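Separin (Saccharomyces cerevisiae, PDB 5U1T) cleaves the cohesin subunit SCC1 as a caspase-like cysteine protease at the onset of anaphase, so that chromosomes can segregate. Local coordinates at residues N619-I625 against A652-M658. Sequence-based numbering, arbitrary orientation.
Sequences NFDKLSI and AYLSLYM
Asp621 and Ser655 join two helices of the helical domain by a hydrogen bond. Asp621 opens helix 621-633, just after the N-cap residue Phe620. Ser655 is the last residue of helix 642-655, which ends in a Schellman motif with Tyr657 as its C-prime residue. The backbones come close, with Asp621 CA 5.0 Å from Ala652 CA. Ser655 OG stands anti to its own backbone N (chi1 -172°) and gives its proton to Asp621 OD2 at 2.8 Å. It meets the carboxylate from above, 41° out of the plane. With an alanine in place of Asp621, the Ser655 hydroxyl would probably lose this acceptor, and the packing over Leu656 CD2 would thin.

Ile625, one turn on, can be followed outward. Its CB carries CG2, which only brushes Tyr653 CE1, and CG1, which rests on Ala652 CB at 3.8 Å. The tip, CD1, packs on Tyr653 CE1 at 3.6 Å and also meets Met658 CE and, more loosely, Leu656 CD1. The isoleucine and tyrosine side chains cross at about a right angle. Tyr895 and Phe896 of helix 893-896 also pack on Leu656. Leu656 CD1 lies 3.5 Å from Asp621 CB.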
ATOM      1  N   ASN A 619       8.458  -8.038  -4.256  1.00 49.59           N
ATOM      2  CA  ASN A 619       8.947  -9.086  -3.378  1.00 54.71           C
ATOM      3  C   ASN A 619      10.259  -9.675  -3.916  1.00 55.06           C
ATOM      4  O   ASN A 619      10.422 -10.876  -4.013  1.00 57.92           O
ATOM      5  CB  ASN A 619       7.881 -10.188  -3.183  1.00 52.42           C
ATOM      6  CG  ASN A 619       6.481  -9.625  -2.861  1.00 58.19           C
ATOM      7  OD1 ASN A 619       6.241  -9.093  -1.768  1.00 59.18           O
ATOM      8  ND2 ASN A 619       5.552  -9.757  -3.814  1.00 56.09           N
ATOM      9  N   PHE A 620      11.202  -8.818  -4.276  1.00 59.91           N
ATOM     10  CA  PHE A 620      12.510  -9.285  -4.720  1.00 56.44           C
ATOM     11  C   PHE A 620      13.392  -9.335  -3.490  1.00 55.14           C
ATOM     12  O   PHE A 620      14.501  -8.802  -3.497  1.00 60.17           O
ATOM     13  CB  PHE A 620      13.125  -8.359  -5.773  1.00 50.21           C
ATOM     14  CG  PHE A 620      12.601  -8.552  -7.165  1.00 53.58           C
ATOM     15  CD1 PHE A 620      11.312  -8.992  -7.403  1.00 52.24           C
ATOM     16  CD2 PHE A 620      13.408  -8.274  -8.255  1.00 53.78           C
ATOM     17  CE1 PHE A 620      10.840  -9.149  -8.709  1.00 52.61           C
ATOM     18  CE2 PHE A 620      12.934  -8.432  -9.554  1.00 53.49           C
ATOM     19  CZ  PHE A 620      11.651  -8.868  -9.777  1.00 50.99           C
ATOM     20  N   ASP A 621      12.892  -9.969  -2.437  1.00 52.47           N
ATOM     21  CA  ASP A 621      13.431  -9.804  -1.092  1.00 49.28           C
ATOM     22  C   ASP A 621      14.931 -10.124  -0.947  1.00 52.40           C
ATOM     23  O   ASP A 621      15.605  -9.561  -0.079  1.00 55.30           O
ATOM     24  CB  ASP A 621      12.610 -10.658  -0.113  1.00 52.99           C
ATOM     25  CG  ASP A 621      11.096 -10.444  -0.263  1.00 60.17           C
ATOM     26  OD1 ASP A 621      10.659  -9.292  -0.482  1.00 60.32           O
ATOM     27  OD2 ASP A 621      10.329 -11.435  -0.170  1.00 64.49           O
ATOM     28  N   LYS A 622      15.452 -11.014  -1.786  1.00 48.61           N
ATOM     29  CA  LYS A 622      16.865 -11.377  -1.751  1.00 53.96           C
ATOM     30  C   LYS A 622      17.728 -10.182  -2.186  1.00 57.46           C
ATOM     31  O   LYS A 622      18.652  -9.760  -1.479  1.00 55.61           O
ATOM     32  CB  LYS A 622      17.116 -12.579  -2.661  1.00 49.02           C
ATOM     33  CG  LYS A 622      18.470 -13.237  -2.531  1.00 48.39           C
ATOM     34  CD  LYS A 622      18.571 -14.405  -3.503  1.00 55.34           C
ATOM     35  CE  LYS A 622      19.160 -15.662  -2.858  1.00 63.78           C
ATOM     36  NZ  LYS A 622      20.652 -15.599  -2.597  1.00 73.27           N
ATOM     37  N   LEU A 623      17.400  -9.654  -3.364  1.00 58.18           N
ATOM     38  CA  LEU A 623      18.028  -8.454  -3.903  1.00 60.10           C
ATOM     39  C   LEU A 623      17.860  -7.298  -2.931  1.00 55.72           C
ATOM     40  O   LEU A 623      18.806  -6.570  -2.661  1.00 58.42           O
ATOM     41  CB  LEU A 623      17.436  -8.097  -5.278  1.00 52.94           C
ATOM     42  CG  LEU A 623      17.880  -9.049  -6.394  1.00 48.83           C
ATOM     43  CD1 LEU A 623      17.182  -8.753  -7.707  1.00 51.34           C
ATOM     44  CD2 LEU A 623      19.379  -9.002  -6.552  1.00 47.61           C
ATOM     45  N   SER A 624      16.660  -7.147  -2.389  1.00 53.50           N
ATOM     46  CA  SER A 624      16.438  -6.125  -1.377  1.00 53.56           C
ATOM     47  C   SER A 624      17.451  -6.220  -0.227  1.00 52.89           C
ATOM     48  O   SER A 624      18.035  -5.210   0.165  1.00 53.25           O
ATOM     49  CB  SER A 624      15.003  -6.203  -0.842  1.00 45.53           C
ATOM     50  OG  SER A 624      14.092  -5.630  -1.765  1.00 55.99           O
ATOM     51  N   ILE A 625      17.676  -7.424   0.296  1.00 55.57           N
ATOM     52  CA  ILE A 625      18.604  -7.588   1.422  1.00 58.99           C
ATOM     53  C   ILE A 625      20.027  -7.227   0.986  1.00 56.51           C
ATOM     54  O   ILE A 625      20.746  -6.520   1.693  1.00 57.85           O
ATOM     55  CB  ILE A 625      18.556  -9.037   2.009  1.00 53.45           C
ATOM     56  CG1 ILE A 625      17.213  -9.258   2.701  1.00 59.20           C
ATOM     57  CG2 ILE A 625      19.641  -9.268   3.025  1.00 46.34           C
ATOM     58  CD1 ILE A 625      16.930 -10.695   3.073  1.00 56.54           C
ATOM     59  N   ALA A 652      12.075  -6.787   4.200  1.00 56.53           N
ATOM     60  CA  ALA A 652      12.546  -7.918   3.403  1.00 57.71           C
ATOM     61  C   ALA A 652      12.768  -9.162   4.269  1.00 63.15           C
ATOM     62  O   ALA A 652      12.405 -10.263   3.871  1.00 63.95           O
ATOM     63  CB  ALA A 652      13.823  -7.555   2.661  1.00 55.07           C
ATOM     64  N   TYR A 653      13.371  -8.988   5.442  1.00 60.27           N
ATOM     65  CA  TYR A 653      13.477 -10.079   6.407  1.00 59.48           C
ATOM     66  C   TYR A 653      12.099 -10.669   6.718  1.00 63.02           C
ATOM     67  O   TYR A 653      11.902 -11.887   6.665  1.00 57.77           O
ATOM     68  CB  TYR A 653      14.146  -9.596   7.691  1.00 58.78           C
ATOM     69  CG  TYR A 653      15.641  -9.471   7.574  1.00 61.05           C
ATOM     70  CD1 TYR A 653      16.350 -10.270   6.690  1.00 59.09           C
ATOM     71  CD2 TYR A 653      16.348  -8.552   8.346  1.00 63.31           C
ATOM     72  CE1 TYR A 653      17.724 -10.160   6.572  1.00 61.68           C
ATOM     73  CE2 TYR A 653      17.730  -8.434   8.234  1.00 63.95           C
ATOM     74  CZ  TYR A 653      18.414  -9.240   7.348  1.00 62.53           C
ATOM     75  OH  TYR A 653      19.780  -9.129   7.228  1.00 61.47           O
ATOM     76  N   LEU A 654      11.148  -9.791   7.025  1.00 62.64           N
ATOM     77  CA  LEU A 654       9.781 -10.193   7.305  1.00 53.95           C
ATOM     78  C   LEU A 654       9.148 -10.917   6.118  1.00 62.86           C
ATOM     79  O   LEU A 654       8.552 -11.975   6.293  1.00 65.61           O
ATOM     80  CB  LEU A 654       8.940  -8.984   7.695  1.00 54.97           C
ATOM     81  CG  LEU A 654       9.322  -8.272   8.994  1.00 59.95           C
ATOM     82  CD1 LEU A 654       8.586  -6.957   9.080  1.00 60.99           C
ATOM     83  CD2 LEU A 654       9.019  -9.096  10.212  1.00 61.64           C
ATOM     84  N   SER A 655       9.279 -10.385   4.911  1.00 60.19           N
ATOM     85  CA  SER A 655       8.688 -11.067   3.768  1.00 57.66           C
ATOM     86  C   SER A 655       9.280 -12.475   3.588  1.00 55.07           C
ATOM     87  O   SER A 655       8.611 -13.385   3.092  1.00 55.71           O
ATOM     88  CB  SER A 655       8.869 -10.243   2.501  1.00 55.65           C
ATOM     89  OG  SER A 655       8.148 -10.784   1.409  1.00 56.97           O
ATOM     90  N   LEU A 656      10.520 -12.671   4.015  1.00 53.02           N
ATOM     91  CA  LEU A 656      11.126 -13.991   3.889  1.00 60.01           C
ATOM     92  C   LEU A 656      10.994 -14.810   5.188  1.00 62.44           C
ATOM     93  O   LEU A 656      11.649 -15.853   5.358  1.00 56.82           O
ATOM     94  CB  LEU A 656      12.587 -13.864   3.463  1.00 47.76           C
ATOM     95  CG  LEU A 656      12.673 -13.525   1.981  1.00 53.58           C
ATOM     96  CD1 LEU A 656      14.107 -13.443   1.499  1.00 53.22           C
ATOM     97  CD2 LEU A 656      11.877 -14.493   1.134  1.00 47.15           C
ATOM     98  N   TYR A 657      10.115 -14.336   6.073  1.00 59.13           N
ATOM     99  CA  TYR A 657       9.877 -14.924   7.403  1.00 60.82           C
ATOM    100  C   TYR A 657      11.187 -15.204   8.148  1.00 60.13           C
ATOM    101  O   TYR A 657      11.330 -16.195   8.857  1.00 63.10           O
ATOM    102  CB  TYR A 657       9.002 -16.193   7.299  1.00 59.62           C
ATOM    103  CG  TYR A 657       7.541 -15.869   7.020  1.00 57.23           C
ATOM    104  CD1 TYR A 657       7.076 -15.714   5.716  1.00 54.80           C
ATOM    105  CD2 TYR A 657       6.639 -15.691   8.058  1.00 55.79           C
ATOM    106  CE1 TYR A 657       5.766 -15.413   5.464  1.00 51.67           C
ATOM    107  CE2 TYR A 657       5.321 -15.391   7.811  1.00 58.65           C
ATOM    108  CZ  TYR A 657       4.887 -15.247   6.516  1.00 57.39           C
ATOM    109  OH  TYR A 657       3.562 -14.929   6.274  1.00 62.54           O
ATOM    110  N   MET A 658      12.141 -14.296   7.991  1.00 62.07           N
ATOM    111  CA  MET A 658      13.352 -14.356   8.780  1.00 65.10           C
ATOM    112  C   MET A 658      13.114 -13.576  10.062  1.00 65.41           C
ATOM    113  O   MET A 658      13.631 -12.483  10.247  1.00 64.18           O
ATOM    114  CB  MET A 658      14.537 -13.813   8.001  1.00 58.71           C
ATOM    115  CG  MET A 658      14.710 -14.405   6.613  1.00 61.19           C
ATOM    116  SD  MET A 658      16.269 -13.834   5.905  1.00 68.85           S
ATOM    117  CE  MET A 658      16.086 -14.323   4.208  1.00 62.41           C
TER